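Local coordinates for protein mannose-specific lectin (Galanthus nivalis, PDB 1MSA) that binds alpha-D-linked mannose, with high affinity for alpha-(1-3)-mannose oligomers, and displays antiviral activity that may contribute to plant defence, at residues G47-C52 / Y65-K70; I3-E8 / N83-L88; E8-G13 / C52-Q57. All coordinates share one frame; numbering follows the deposited sequence.

Contacts 1 and 3 share Cys52, and contacts 2 and 3 share Glu8, so contact 3 bridges the other two within the bulb-type lectin domain. Contact 3 is centred 11 Å from each of the others, while contacts 1 and 2 lie on opposite sides of the chain's centre, 21 Å between centres and about 8 Å between nearest atoms. Contacts 1 and 3 both border the mannoside of chain F, through Tyr65 and Gln57 respectively. Contact 2 borders the mannoside of chain N, which is bound mainly by a second subunit. Gly7 N and Met56 O, probably hydrogen-bonded at 2.6 Å, tie contacts 2 and 3 together.

Contact 1: G47-C52 / Y65-K70. With MMA (methyl alpha-D-mannopyranoside), chain F.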
loop_
_atom_site.group_PDB
_atom_site.type_symbol
_atom_site.label_atom_id
_atom_site.label_comp_id
_atom_site.label_asym_id
_atom_site.label_seq_id
_atom_site.Cartn_x
_atom_site.Cartn_y
_atom_site.Cartn_z
ATOM N N GLY A 47 -30.752 4.290 4.207
ATOM C CA GLY A 47 -32.134 4.242 3.790
ATOM C C GLY A 47 -32.725 5.562 3.368
ATOM O O GLY A 47 -33.866 5.595 2.867
ATOM N N LEU A 48 -31.987 6.668 3.476
ATOM C CA LEU A 48 -32.489 7.974 3.080
ATOM C C LEU A 48 -32.503 8.148 1.568
ATOM O O LEU A 48 -33.046 9.130 1.056
ATOM C CB LEU A 48 -31.680 9.105 3.710
ATOM C CG LEU A 48 -31.542 9.098 5.228
ATOM C CD1 LEU A 48 -30.919 10.400 5.714
ATOM C CD2 LEU A 48 -32.880 8.844 5.903
ATOM N N SER A 49 -31.869 7.234 0.859
ATOM C CA SER A 49 -31.811 7.281 -0.598
ATOM C C SER A 49 -31.035 6.064 -1.095
ATOM O O SER A 49 -30.828 5.110 -0.334
ATOM C CB SER A 49 -31.169 8.585 -1.053
ATOM O OG SER A 49 -31.354 8.814 -2.435
ATOM N N ARG A 50 -30.557 6.114 -2.323
ATOM C CA ARG A 50 -29.787 5.035 -2.918
ATOM C C ARG A 50 -28.729 5.611 -3.858
ATOM O O ARG A 50 -28.931 6.689 -4.421
ATOM C CB ARG A 50 -30.703 4.107 -3.730
ATOM C CG ARG A 50 -31.319 2.974 -2.930
ATOM C CD ARG A 50 -30.402 1.766 -2.890
ATOM N NE ARG A 50 -30.351 1.152 -1.571
ATOM C CZ ARG A 50 -29.737 0.004 -1.305
ATOM N NH1 ARG A 50 -29.119 -0.681 -2.260
ATOM N NH2 ARG A 50 -29.733 -0.463 -0.063
ATOM N N SER A 51 -27.612 4.914 -4.007
ATOM C CA SER A 51 -26.557 5.337 -4.910
ATOM C C SER A 51 -26.027 6.731 -4.641
ATOM O O SER A 51 -25.734 7.503 -5.565
ATOM C CB SER A 51 -27.045 5.210 -6.364
ATOM O OG SER A 51 -27.299 3.840 -6.655
ATOM N N CYS A 52 -25.804 7.036 -3.361
ATOM C CA CYS A 52 -25.254 8.322 -2.966
ATOM C C CYS A 52 -23.764 8.383 -3.319
ATOM O O CYS A 52 -23.153 7.357 -3.607
ATOM C CB CYS A 52 -25.399 8.529 -1.455
ATOM S SG CYS A 52 -27.056 8.994 -0.912
ATOM N N TYR A 65 -23.933 13.263 -1.156
ATOM C CA TYR A 65 -25.010 13.677 -2.041
ATOM C C TYR A 65 -25.859 12.506 -2.529
ATOM O O TYR A 65 -25.360 11.390 -2.682
ATOM C CB TYR A 65 -24.428 14.348 -3.301
ATOM C CG TYR A 65 -23.876 15.725 -3.050
ATOM C CD1 TYR A 65 -24.726 16.824 -2.993
ATOM C CD2 TYR A 65 -22.513 15.933 -2.875
ATOM C CE1 TYR A 65 -24.234 18.098 -2.764
ATOM C CE2 TYR A 65 -22.013 17.201 -2.643
ATOM C CZ TYR A 65 -22.879 18.276 -2.584
ATOM O OH TYR A 65 -22.386 19.538 -2.360
ATOM N N ASN A 66 -27.119 12.803 -2.843
ATOM C CA ASN A 66 -27.987 11.749 -3.419
ATOM C C ASN A 66 -27.899 11.901 -4.935
ATOM O O ASN A 66 -27.333 12.893 -5.421
ATOM C CB ASN A 66 -29.386 11.813 -2.888
ATOM C CG ASN A 66 -30.209 13.005 -3.296
ATOM O OD1 ASN A 66 -29.837 13.802 -4.153
ATOM N ND2 ASN A 66 -31.377 13.148 -2.665
ATOM N N PRO A 67 -28.466 10.974 -5.682
ATOM C CA PRO A 67 -28.438 10.992 -7.128
ATOM C C PRO A 67 -28.930 12.279 -7.749
ATOM O O PRO A 67 -28.455 12.686 -8.821
ATOM C CB PRO A 67 -29.312 9.811 -7.535
ATOM C CG PRO A 67 -29.287 8.891 -6.370
ATOM C CD PRO A 67 -29.150 9.767 -5.150
ATOM N N SER A 68 -29.861 12.969 -7.107
ATOM C CA SER A 68 -30.410 14.219 -7.583
ATOM C C SER A 68 -29.567 15.419 -7.178
ATOM O O SER A 68 -29.956 16.564 -7.432
ATOM C CB SER A 68 -31.842 14.404 -7.046
ATOM O OG SER A 68 -32.628 13.272 -7.385
ATOM N N ASN A 69 -28.450 15.186 -6.503
ATOM C CA ASN A 69 -27.543 16.213 -6.066
ATOM C C ASN A 69 -27.986 16.977 -4.836
ATOM O O ASN A 69 -27.515 18.092 -4.584
ATOM C CB ASN A 69 -27.187 17.180 -7.208
ATOM C CG ASN A 69 -25.889 16.757 -7.883
ATOM O OD1 ASN A 69 -24.844 16.728 -7.227
ATOM N ND2 ASN A 69 -25.968 16.403 -9.155
ATOM N N LYS A 70 -28.848 16.373 -4.033
ATOM C CA LYS A 70 -29.305 17.000 -2.788
ATOM C C LYS A 70 -28.422 16.482 -1.650
ATOM O O LYS A 70 -28.206 15.275 -1.548
ATOM C CB LYS A 70 -30.763 16.649 -2.523
ATOM C CG LYS A 70 -31.310 17.161 -1.195
ATOM C CD LYS A 70 -32.303 16.165 -0.609
ATOM C CE LYS A 70 -33.433 16.862 0.129
ATOM N NZ LYS A 70 -34.512 15.901 0.502
HETATM C C1 MMA F . -22.133 24.083 1.957
HETATM C C2 MMA F . -21.294 23.889 0.684
HETATM C C3 MMA F . -22.143 23.218 -0.387
HETATM C C4 MMA F . -22.735 21.922 0.144
HETATM C C5 MMA F . -23.510 22.186 1.435
HETATM C C6 MMA F . -24.023 20.907 2.081
HETATM C C7 MMA F . -23.780 25.616 2.806
HETATM O O1 MMA F . -23.200 24.925 1.671
HETATM O O2 MMA F . -20.156 23.112 1.001
HETATM O O3 MMA F . -21.371 22.953 -1.545
HETATM O O4 MMA F . -23.608 21.364 -0.833
HETATM O O5 MMA F . -22.653 22.830 2.404
HETATM O O6 MMA F . -24.599 21.176 3.353
#
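Pro67 of the turn 66-69 presses against the backbone of Arg50, joining the hairpin between strands 62-65 and 71-74 to the loop leading into strand 53-56. Both are connections of the beta-prism II fold of bulb-type lectins. No hydrogen bond crosses between the two segments; van der Waals contact carries the join. The CG-CD edge of the proline ring meets the carbonyl oxygen of Arg50, with Pro67 CG 3.0 Å from Arg50 O, a tight approach. Ser49 OG, turned anti to the backbone N (chi1 -167°), touches both Pro67 CD and Asn66 CB, each at 3.6 Å. The sulfur of Cys52, which forms the disulfide with Cys29, rests 3.8 Å from Asn66 CA, and Cys52 CA comes within 3.1 Å of Tyr65 O. This places the disulfide against the base of the hairpin.

Polar bonds shape the hairpin from within. The type I turn from Asn66 to Asn69 is closed by Asn69 N to Asn66 O. The side chain of Asn66 folds back over the turn (chi1 68°), where its OD1 accepts the Lys70 N-H at 2.8 Å in a nearly straight bond (161°); this donor stands above the carbonyl plane. A weak bond from Ser68 N adds a second hold on OD1.

Outward, Ser51 OG is hydrogen-bonded to Glu27, and Tyr65, a mannose-binding residue, faces the sugar. Its hydroxyl meets the side-chain amide of Gln57 and forms a hydrogen bond with the chain F mannoside, whose O4 lies near the ring plane, 2.7 Å from Tyr65 OH.

Contact 2: I3-E8 / N83-L88. With MMA (methyl alpha-D-mannopyranoside), chain N.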
loop_
_atom_site.group_PDB
_atom_site.type_symbol
_atom_site.label_atom_id
_atom_site.label_comp_id
_atom_site.label_asym_id
_atom_site.label_seq_id
_atom_site.Cartn_x
_atom_site.Cartn_y
_atom_site.Cartn_z
ATOM N N ILE A 3 -6.365 8.342 1.134
ATOM C CA ILE A 3 -6.554 9.772 1.011
ATOM C C ILE A 3 -7.597 10.128 -0.052
ATOM O O ILE A 3 -7.622 9.582 -1.147
ATOM C CB ILE A 3 -5.249 10.505 0.634
ATOM C CG1 ILE A 3 -4.137 10.245 1.648
ATOM C CG2 ILE A 3 -5.496 12.003 0.506
ATOM C CD1 ILE A 3 -2.759 10.620 1.142
ATOM N N LEU A 4 -8.449 11.079 0.295
ATOM C CA LEU A 4 -9.456 11.609 -0.628
ATOM C C LEU A 4 -9.151 13.106 -0.791
ATOM O O LEU A 4 -9.286 13.867 0.170
ATOM C CB LEU A 4 -10.856 11.374 -0.115
ATOM C CG LEU A 4 -12.048 11.728 -0.994
ATOM C CD1 LEU A 4 -11.989 11.026 -2.340
ATOM C CD2 LEU A 4 -13.351 11.389 -0.275
ATOM N N TYR A 5 -8.659 13.489 -1.962
ATOM C CA TYR A 5 -8.283 14.866 -2.222
ATOM C C TYR A 5 -9.464 15.762 -2.553
ATOM O O TYR A 5 -10.427 15.334 -3.190
ATOM C CB TYR A 5 -7.283 14.923 -3.396
ATOM C CG TYR A 5 -6.004 14.164 -3.118
ATOM C CD1 TYR A 5 -5.919 12.804 -3.388
ATOM C CD2 TYR A 5 -4.901 14.795 -2.559
ATOM C CE1 TYR A 5 -4.760 12.094 -3.117
ATOM C CE2 TYR A 5 -3.738 14.095 -2.288
ATOM C CZ TYR A 5 -3.678 12.745 -2.566
ATOM O OH TYR A 5 -2.529 12.036 -2.296
ATOM N N SER A 6 -9.366 17.033 -2.150
ATOM C CA SER A 6 -10.438 17.989 -2.478
ATOM C C SER A 6 -10.627 17.953 -3.996
ATOM O O SER A 6 -9.644 17.877 -4.735
ATOM C CB SER A 6 -10.103 19.388 -2.003
ATOM O OG SER A 6 -8.832 19.807 -2.465
ATOM N N GLY A 7 -11.878 17.900 -4.435
ATOM C CA GLY A 7 -12.179 17.825 -5.861
ATOM C C GLY A 7 -12.518 16.392 -6.260
ATOM O O GLY A 7 -13.029 16.150 -7.351
ATOM N N GLU A 8 -12.260 15.444 -5.360
ATOM C CA GLU A 8 -12.512 14.046 -5.616
ATOM C C GLU A 8 -13.803 13.532 -4.997
ATOM O O GLU A 8 -14.294 14.019 -3.984
ATOM C CB GLU A 8 -11.328 13.180 -5.165
ATOM C CG GLU A 8 -10.249 13.060 -6.224
ATOM C CD GLU A 8 -8.994 12.378 -5.743
ATOM O OE1 GLU A 8 -8.895 12.008 -4.554
ATOM O OE2 GLU A 8 -8.074 12.217 -6.579
ATOM N N ASN A 83 -7.019 23.768 -1.116
ATOM C CA ASN A 83 -6.700 22.352 -1.298
ATOM C C ASN A 83 -6.801 21.644 0.049
ATOM O O ASN A 83 -6.176 22.050 1.024
ATOM C CB ASN A 83 -5.318 22.193 -1.911
ATOM C CG ASN A 83 -5.234 22.818 -3.297
ATOM O OD1 ASN A 83 -5.969 22.420 -4.203
ATOM N ND2 ASN A 83 -4.366 23.807 -3.440
ATOM N N TYR A 84 -7.678 20.653 0.122
ATOM C CA TYR A 84 -7.914 19.900 1.344
ATOM C C TYR A 84 -7.737 18.405 1.079
ATOM O O TYR A 84 -7.713 17.976 -0.072
ATOM C CB TYR A 84 -9.345 20.119 1.851
ATOM C CG TYR A 84 -9.668 21.531 2.271
ATOM C CD1 TYR A 84 -10.099 22.469 1.337
ATOM C CD2 TYR A 84 -9.562 21.932 3.595
ATOM C CE1 TYR A 84 -10.388 23.769 1.704
ATOM C CE2 TYR A 84 -9.863 23.227 3.975
ATOM C CZ TYR A 84 -10.271 24.140 3.025
ATOM O OH TYR A 84 -10.576 25.430 3.404
ATOM N N VAL A 85 -7.595 17.628 2.142
ATOM C CA VAL A 85 -7.470 16.190 2.036
ATOM C C VAL A 85 -8.245 15.528 3.193
ATOM O O VAL A 85 -8.204 15.996 4.331
ATOM C CB VAL A 85 -6.041 15.643 2.073
ATOM C CG1 VAL A 85 -5.277 15.897 0.791
ATOM C CG2 VAL A 85 -5.279 16.163 3.284
ATOM N N CYS A 86 -8.960 14.475 2.848
ATOM C CA CYS A 86 -9.673 13.690 3.871
ATOM C C CYS A 86 -8.845 12.407 4.023
ATOM O O CYS A 86 -8.633 11.718 3.013
ATOM C CB CYS A 86 -11.095 13.387 3.448
ATOM S SG CYS A 86 -12.000 12.383 4.648
ATOM N N ILE A 87 -8.278 12.177 5.193
ATOM C CA ILE A 87 -7.394 11.043 5.381
ATOM C C ILE A 87 -7.877 9.974 6.341
ATOM O O ILE A 87 -8.171 10.267 7.501
ATOM C CB ILE A 87 -6.021 11.549 5.923
ATOM C CG1 ILE A 87 -5.410 12.565 4.966
ATOM C CG2 ILE A 87 -5.084 10.373 6.142
ATOM C CD1 ILE A 87 -4.171 13.248 5.506
ATOM N N LEU A 88 -7.863 8.719 5.881
ATOM C CA LEU A 88 -8.172 7.602 6.802
ATOM C C LEU A 88 -6.801 7.227 7.407
ATOM O O LEU A 88 -5.967 6.612 6.754
ATOM C CB LEU A 88 -8.839 6.447 6.121
ATOM C CG LEU A 88 -8.951 5.108 6.852
ATOM C CD1 LEU A 88 -9.431 5.285 8.285
ATOM C CD2 LEU A 88 -9.883 4.172 6.094
HETATM C C1 MMA N . -1.237 21.164 -6.656
HETATM C C2 MMA N . -1.816 19.816 -6.211
HETATM C C3 MMA N . -2.615 19.991 -4.918
HETATM C C4 MMA N . -1.716 20.631 -3.866
HETATM C C5 MMA N . -1.186 21.963 -4.398
HETATM C C6 MMA N . -0.254 22.654 -3.418
HETATM C C7 MMA N . -2.050 22.934 -8.069
HETATM O O1 MMA N . -2.270 22.046 -6.946
HETATM O O2 MMA N . -0.742 18.912 -5.971
HETATM O O3 MMA N . -3.065 18.732 -4.454
HETATM O O4 MMA N . -2.431 20.832 -2.665
HETATM O O5 MMA N . -0.435 21.740 -5.612
HETATM O O6 MMA N . 0.226 23.871 -3.970
HETATM O O HOH W 1 -8.408 21.055 -4.670
#
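Strands 3-5 and 84-88 run antiparallel, the axes of the short segments coming within 4.6 Å and their directions differing by 163°, in a register that pairs Leu4 with Cys86 through two backbone bonds. Ile3 with Ile87 and Tyr5 with Val85 are the flanking non-hydrogen-bonded pairs, and Ser6 N reaches Tyr84 O just beyond strand 3-5.

On the face carrying Ile3, Tyr5, Val85 and Ile87, Val85 CG1 touches both Tyr5 and Ile3. It lies 3.5 Å from Tyr5 CD2, the two side chains side by side and pointing the same way, and 3.9 Å from Ile3 CG2. That same methyl of Ile3 covers one face of the Tyr5 ring near its rim, while Ile3 CG1 meets Ile87 CG1 at 4.2 Å. Residues of the second subunit, including its Gln89 and Tyr97, pack against this face. On the reverse face, Leu4 CB and Cys86 CB meet at 4.1 Å, and both side chains reach Met56.

Ser6 closes the end of the pairing. With OG between the backbone N and the carbonyl carbon (chi1 53°), it accepts Tyr84 N at 3.0 Å in a nearly straight bond (167°). A water bridges this Ser6 OG to Asn83 OD1, while the amide nitrogen of Asn83 is held by Asp100.

Asn83, probably a mannose-binding residue, brings its CB within 3.3 Å of O4 of the chain N mannoside. Gln89, Asp91, Asn93 and Tyr97 of the second subunit hold that sugar, placing the site at a subunit interface of the beta-prism II tetramer.

Contact 3: E8-G13 / C52-Q57; sequences ETLSTG and CFLSMQ. With MMA (methyl alpha-D-mannopyranoside), chain F.
Leu10 and Leu54 lie side by side, pointing the same way, with Leu10 CD1 4.0 Å from Leu54 CD2. Their backbones bond in both directions, Leu10 N to Leu54 O at 2.7 Å and Leu54 N to Leu10 O. The pair points into the core, where Leu4 touches both side chains. On the other face Thr9 meets Phe53 at an angle: Thr9 CG2 stands 4.0 Å from Phe53 CB. Phe53 CG lies between the backbone N and the carbonyl carbon (chi1 50°), which leads the ring away from strand 9-10, though its CD2 still meets Thr9 CG2, toward the Tyr65 ring, with planes about 25° apart.

This is the outer edge of one four-stranded antiparallel sheet of the beta-prism II fold, strand 9-10 pairing with strand 53-56. At Glu8 the carbonyl O takes the Met56 N-H at 3.1 Å almost end-on (C=O...N 177°). Its OE2 makes a salt bridge to Lys90 of the second subunit and its OE1 accepts Tyr5 N.

At the other end Thr12 sits across the Cys52 carbonyl, with Thr12 CG2 3.1 Å from Cys52 O, a tight contact; a water donates to the same oxygen. Beyond Met56, Gln57 directs its extended side chain toward the chain F mannoside.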
loop_
_atom_site.group_PDB
_atom_site.type_symbol
_atom_site.label_atom_id
_atom_site.label_comp_id
_atom_site.label_asym_id
_atom_site.label_seq_id
_atom_site.Cartn_x
_atom_site.Cartn_y
_atom_site.Cartn_z
ATOM N N GLU A 8 -12.260 15.444 -5.360
ATOM C CA GLU A 8 -12.512 14.046 -5.616
ATOM C C GLU A 8 -13.803 13.532 -4.997
ATOM O O GLU A 8 -14.294 14.019 -3.984
ATOM C CB GLU A 8 -11.328 13.180 -5.165
ATOM C CG GLU A 8 -10.249 13.060 -6.224
ATOM C CD GLU A 8 -8.994 12.378 -5.743
ATOM O OE1 GLU A 8 -8.895 12.008 -4.554
ATOM O OE2 GLU A 8 -8.074 12.217 -6.579
ATOM N N THR A 9 -14.347 12.494 -5.632
ATOM C CA THR A 9 -15.601 11.883 -5.225
ATOM C C THR A 9 -15.482 10.374 -5.063
ATOM O O THR A 9 -14.768 9.705 -5.814
ATOM C CB THR A 9 -16.671 12.174 -6.316
ATOM O OG1 THR A 9 -17.177 13.503 -6.141
ATOM C CG2 THR A 9 -17.810 11.183 -6.296
ATOM N N LEU A 10 -16.198 9.834 -4.085
ATOM C CA LEU A 10 -16.265 8.389 -3.883
ATOM C C LEU A 10 -17.694 7.954 -4.269
ATOM O O LEU A 10 -18.632 8.390 -3.598
ATOM C CB LEU A 10 -16.007 7.994 -2.444
ATOM C CG LEU A 10 -14.577 7.964 -1.928
ATOM C CD1 LEU A 10 -14.538 7.395 -0.512
ATOM C CD2 LEU A 10 -13.666 7.171 -2.848
ATOM N N SER A 11 -17.839 7.198 -5.341
ATOM C CA SER A 11 -19.176 6.741 -5.735
ATOM C C SER A 11 -19.639 5.644 -4.777
ATOM O O SER A 11 -18.852 5.165 -3.951
ATOM C CB SER A 11 -19.182 6.226 -7.164
ATOM O OG SER A 11 -18.852 7.259 -8.073
ATOM N N THR A 12 -20.904 5.265 -4.882
ATOM C CA THR A 12 -21.437 4.209 -4.021
ATOM C C THR A 12 -20.605 2.942 -4.171
ATOM O O THR A 12 -20.229 2.567 -5.283
ATOM C CB THR A 12 -22.901 3.892 -4.366
ATOM O OG1 THR A 12 -23.246 4.559 -5.595
ATOM C CG2 THR A 12 -23.818 4.340 -3.252
ATOM N N GLY A 13 -20.272 2.323 -3.046
ATOM C CA GLY A 13 -19.477 1.113 -3.028
ATOM C C GLY A 13 -17.983 1.394 -3.036
ATOM O O GLY A 13 -17.179 0.464 -2.909
ATOM N N CYS A 52 -25.804 7.036 -3.361
ATOM C CA CYS A 52 -25.254 8.322 -2.966
ATOM C C CYS A 52 -23.764 8.383 -3.319
ATOM O O CYS A 52 -23.153 7.357 -3.607
ATOM C CB CYS A 52 -25.399 8.529 -1.455
ATOM S SG CYS A 52 -27.056 8.994 -0.912
ATOM N N PHE A 53 -23.205 9.583 -3.277
ATOM C CA PHE A 53 -21.783 9.768 -3.528
ATOM C C PHE A 53 -21.184 10.679 -2.457
ATOM O O PHE A 53 -21.886 11.496 -1.863
ATOM C CB PHE A 53 -21.474 10.240 -4.919
ATOM C CG PHE A 53 -22.224 11.415 -5.448
ATOM C CD1 PHE A 53 -23.501 11.268 -5.974
ATOM C CD2 PHE A 53 -21.637 12.674 -5.481
ATOM C CE1 PHE A 53 -24.188 12.350 -6.488
ATOM C CE2 PHE A 53 -22.315 13.762 -6.002
ATOM C CZ PHE A 53 -23.593 13.598 -6.505
ATOM N N LEU A 54 -19.905 10.481 -2.173
ATOM C CA LEU A 54 -19.207 11.274 -1.171
ATOM C C LEU A 54 -18.258 12.250 -1.864
ATOM O O LEU A 54 -17.444 11.840 -2.692
ATOM C CB LEU A 54 -18.432 10.387 -0.199
ATOM C CG LEU A 54 -17.561 11.129 0.823
ATOM C CD1 LEU A 54 -18.432 11.877 1.819
ATOM C CD2 LEU A 54 -16.614 10.172 1.530
ATOM N N SER A 55 -18.366 13.528 -1.518
ATOM C CA SER A 55 -17.540 14.538 -2.160
ATOM C C SER A 55 -16.686 15.351 -1.214
ATOM O O SER A 55 -17.186 15.962 -0.268
ATOM C CB SER A 55 -18.473 15.471 -2.963
ATOM O OG SER A 55 -17.712 16.315 -3.798
ATOM N N MET A 56 -15.375 15.341 -1.454
ATOM C CA MET A 56 -14.455 16.184 -0.664
ATOM C C MET A 56 -14.292 17.472 -1.490
ATOM O O MET A 56 -13.633 17.441 -2.530
ATOM C CB MET A 56 -13.123 15.512 -0.446
ATOM C CG MET A 56 -12.050 16.336 0.231
ATOM S SD MET A 56 -12.379 16.705 1.956
ATOM C CE MET A 56 -12.667 18.457 1.917
ATOM N N GLN A 57 -14.968 18.536 -1.082
ATOM C CA GLN A 57 -14.965 19.770 -1.852
ATOM C C GLN A 57 -13.781 20.673 -1.641
ATOM O O GLN A 57 -13.026 20.581 -0.677
ATOM C CB GLN A 57 -16.289 20.528 -1.615
ATOM C CG GLN A 57 -17.494 19.653 -1.961
ATOM C CD GLN A 57 -18.823 20.321 -1.720
ATOM O OE1 GLN A 57 -18.934 21.313 -0.999
ATOM N NE2 GLN A 57 -19.874 19.770 -2.329
HETATM C C1 MMA F . -22.133 24.083 1.957
HETATM C C2 MMA F . -21.294 23.889 0.684
HETATM C C3 MMA F . -22.143 23.218 -0.387
HETATM C C4 MMA F . -22.735 21.922 0.144
HETATM C C5 MMA F . -23.510 22.186 1.435
HETATM C C6 MMA F . -24.023 20.907 2.081
HETATM C C7 MMA F . -23.780 25.616 2.806
HETATM O O1 MMA F . -23.200 24.925 1.671
HETATM O O2 MMA F . -20.156 23.112 1.001
HETATM O O3 MMA F . -21.371 22.953 -1.545
HETATM O O4 MMA F . -23.608 21.364 -0.833
HETATM O O5 MMA F . -22.653 22.830 2.404
HETATM O O6 MMA F . -24.599 21.176 3.353
HETATM O O HOH W 2 -22.838 6.764 -6.460
#